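Local coordinates for putative nucleolar GTP-binding protein 1 (Plasmodium falciparum, PDB 2QU8), which binds guanine nucleotide as a putative nucleolar GTPase of the NOG1 family and probably acts, like its relatives, in ribosome biogenesis, at residues I116-Q121 with I147-I152. Numbering follows the deposited sequence.
With GDP (guanosine-5'-diphosphate), chain B.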
loop_
_atom_site.group_PDB
_atom_site.type_symbol
_atom_site.label_atom_id
_atom_site.label_comp_id
_atom_site.label_asym_id
_atom_site.label_seq_id
_atom_site.Cartn_x
_atom_site.Cartn_y
_atom_site.Cartn_z
ATOM N N ILE A 116 6.808 3.538 5.061
ATOM C CA ILE A 116 8.158 3.625 5.584
ATOM C C ILE A 116 8.117 4.470 6.854
ATOM O O ILE A 116 7.644 5.613 6.842
ATOM C CB ILE A 116 9.146 4.267 4.555
ATOM C CG1 ILE A 116 9.271 3.397 3.294
ATOM C CG2 ILE A 116 10.532 4.521 5.188
ATOM C CD1 ILE A 116 10.042 4.045 2.141
ATOM N N ASP A 117 8.588 3.880 7.946
ATOM C CA ASP A 117 8.828 4.590 9.200
ATOM C C ASP A 117 10.169 5.343 9.110
ATOM O O ASP A 117 11.242 4.757 9.301
ATOM C CB ASP A 117 8.815 3.576 10.358
ATOM C CG ASP A 117 9.216 4.180 11.696
ATOM O OD1 ASP A 117 9.288 5.422 11.823
ATOM O OD2 ASP A 117 9.460 3.395 12.633
ATOM N N ILE A 118 10.105 6.643 8.802
ATOM C CA ILE A 118 11.320 7.452 8.636
ATOM C C ILE A 118 12.029 7.802 9.940
ATOM O O ILE A 118 13.132 8.333 9.913
ATOM C CB ILE A 118 11.087 8.762 7.823
ATOM C CG1 ILE A 118 9.982 9.635 8.437
ATOM C CG2 ILE A 118 10.863 8.449 6.348
ATOM C CD1 ILE A 118 10.073 11.121 7.999
ATOM N N SER A 119 11.395 7.517 11.075
ATOM C CA SER A 119 12.062 7.637 12.373
ATOM C C SER A 119 12.952 6.419 12.694
ATOM O O SER A 119 13.790 6.483 13.602
ATOM C CB SER A 119 11.041 7.861 13.494
ATOM O OG SER A 119 10.369 6.661 13.853
ATOM N N GLU A 120 12.746 5.328 11.953
ATOM C CA GLU A 120 13.477 4.054 12.102
ATOM C C GLU A 120 13.251 3.318 13.437
ATOM O O GLU A 120 13.915 2.319 13.711
ATOM C CB GLU A 120 14.971 4.219 11.786
ATOM C CG GLU A 120 15.241 4.611 10.344
ATOM C CD GLU A 120 16.671 5.069 10.095
ATOM O OE1 GLU A 120 17.410 5.311 11.069
ATOM O OE2 GLU A 120 17.051 5.197 8.915
ATOM N N GLN A 121 12.304 3.803 14.243
ATOM C CA GLN A 121 11.921 3.167 15.514
ATOM C C GLN A 121 11.405 1.732 15.332
ATOM O O GLN A 121 11.448 0.932 16.274
ATOM C CB GLN A 121 10.883 4.016 16.264
ATOM C CG GLN A 121 11.417 5.359 16.806
ATOM C CD GLN A 121 10.457 6.051 17.793
ATOM O OE1 GLN A 121 9.321 5.621 17.996
ATOM N NE2 GLN A 121 10.924 7.127 18.407
ATOM N N ILE A 147 3.666 5.802 -1.451
ATOM C CA ILE A 147 4.700 5.591 -0.443
ATOM C C ILE A 147 4.365 6.496 0.723
ATOM O O ILE A 147 4.340 7.722 0.580
ATOM C CB ILE A 147 6.143 5.913 -0.948
ATOM C CG1 ILE A 147 6.494 5.137 -2.227
ATOM C CG2 ILE A 147 7.172 5.659 0.158
ATOM C CD1 ILE A 147 6.659 3.643 -2.065
ATOM N N GLY A 148 4.073 5.887 1.868
ATOM C CA GLY A 148 3.753 6.644 3.062
ATOM C C GLY A 148 4.974 6.802 3.939
ATOM O O GLY A 148 5.591 5.812 4.333
ATOM N N PHE A 149 5.342 8.044 4.227
ATOM C CA PHE A 149 6.395 8.317 5.199
ATOM C C PHE A 149 5.753 8.613 6.539
ATOM O O PHE A 149 5.165 9.673 6.743
ATOM C CB PHE A 149 7.311 9.447 4.730
ATOM C CG PHE A 149 7.928 9.178 3.402
ATOM C CD1 PHE A 149 7.469 9.825 2.266
ATOM C CD2 PHE A 149 8.930 8.222 3.273
ATOM C CE1 PHE A 149 8.029 9.550 1.018
ATOM C CE2 PHE A 149 9.493 7.946 2.034
ATOM C CZ PHE A 149 9.037 8.610 0.908
ATOM N N ASN A 150 5.848 7.638 7.434
ATOM C CA ASN A 150 5.175 7.690 8.717
ATOM C C ASN A 150 6.102 8.057 9.867
ATOM O O ASN A 150 7.322 7.998 9.736
ATOM C CB ASN A 150 4.487 6.350 9.005
ATOM C CG ASN A 150 3.412 6.458 10.064
ATOM O OD1 ASN A 150 2.930 7.549 10.358
ATOM N ND2 ASN A 150 3.022 5.324 10.638
ATOM N N LYS A 151 5.481 8.403 10.993
ATOM C CA LYS A 151 6.132 8.778 12.258
ATOM C C LYS A 151 6.898 10.100 12.171
ATOM O O LYS A 151 7.937 10.270 12.813
ATOM C CB LYS A 151 6.995 7.634 12.834
ATOM C CG LYS A 151 6.267 6.282 12.921
ATOM C CD LYS A 151 6.883 5.378 13.980
ATOM C CE LYS A 151 6.282 3.974 13.921
ATOM N NZ LYS A 151 7.228 2.957 14.489
ATOM N N ILE A 152 6.362 11.037 11.386
ATOM C CA ILE A 152 6.964 12.375 11.221
ATOM C C ILE A 152 7.000 13.177 12.530
ATOM O O ILE A 152 7.712 14.177 12.626
ATOM C CB ILE A 152 6.250 13.216 10.125
ATOM C CG1 ILE A 152 4.781 13.446 10.506
ATOM C CG2 ILE A 152 6.413 12.563 8.749
ATOM C CD1 ILE A 152 4.032 14.388 9.613
HETATM P PB GDP B . 2.493 -2.303 12.267
HETATM O O1B GDP B . 3.166 -3.499 12.920
HETATM O O2B GDP B . 3.098 -2.097 10.906
HETATM O O3B GDP B . 1.046 -2.656 12.125
HETATM O O3A GDP B . 2.713 -0.988 13.156
HETATM P PA GDP B . 1.800 -0.566 14.426
HETATM O O1A GDP B . 1.498 -1.783 15.281
HETATM O O2A GDP B . 0.537 0.102 13.977
HETATM O "O5'" GDP B . 2.797 0.439 15.167
HETATM C "C5'" GDP B . 3.990 -0.063 15.788
HETATM C "C4'" GDP B . 4.414 0.847 16.932
HETATM O "O4'" GDP B . 4.585 2.181 16.435
HETATM C "C3'" GDP B . 3.345 0.942 18.012
HETATM O "O3'" GDP B . 3.979 1.052 19.286
HETATM C "C2'" GDP B . 2.625 2.229 17.679
HETATM O "O2'" GDP B . 1.957 2.783 18.812
HETATM C "C1'" GDP B . 3.762 3.093 17.166
HETATM N N9 GDP B . 3.364 4.150 16.218
HETATM C C8 GDP B . 2.419 4.040 15.262
HETATM N N7 GDP B . 2.327 5.190 14.550
HETATM C C5 GDP B . 3.231 6.053 15.054
HETATM C C6 GDP B . 3.660 7.440 14.756
HETATM O O6 GDP B . 3.111 8.080 13.830
HETATM N N1 GDP B . 4.631 7.982 15.514
HETATM C C2 GDP B . 5.231 7.305 16.516
HETATM N N2 GDP B . 6.210 7.918 17.230
HETATM N N3 GDP B . 4.890 6.025 16.832
HETATM C C4 GDP B . 3.920 5.359 16.148
HETATM O O HOH W 1 7.340 4.175 17.208
HETATM O O HOH W 2 8.131 0.903 16.777
#
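Ile116 and Asp117 pair in parallel with Phe149 and Asn150: Ile116 N donates to Gly148 O (2.7 Å, 167° at the hydrogen), Asn150 N returns a bond to Ile116 O, and past the strand end Ile118 N still reaches Asn150 O at 3.2 Å. On the Asp117 and Asn150 face, the extended Lys151 chain crosses the carboxylate obliquely, and its NZ meets Asp117 OD2 at 2.9 Å, 64° out of the carboxylate plane. Ser119 N closes an Asx turn on Asp117 OD1, and the Ser119 hydroxyl adds a bond to its syn lone pair (2.6 Å); with Cys122 N also on OD2, bonds to both oxygens restrain the carboxylate's rotation. Asn150-Lys151-Ile152-Asp153 fits the NKxD guanine-specificity motif of P-loop GTPases: aliphatic Lys151 lies over one guanine face, CG 3.4 Å from GDP C6, and GDP is hydrogen-bonded to Asp153. Bonds from Lys151 NZ to Asn39 O and Asn150 ND2 to Val40 O join the motif to the presumed P-loop; ND2 also bonds Thr186 OG1. On the Ile116 and Phe149 face, covered by helix 126-137, Ile116 (chi1 -63°, CG1 beside the backbone N) brings CD1 against both Ile147 CG2 and Phe149 CE2. Just beyond the strand, Ile118 crosses Phe149 at about a right angle, CG2 3.6 Å from Phe149 CD2.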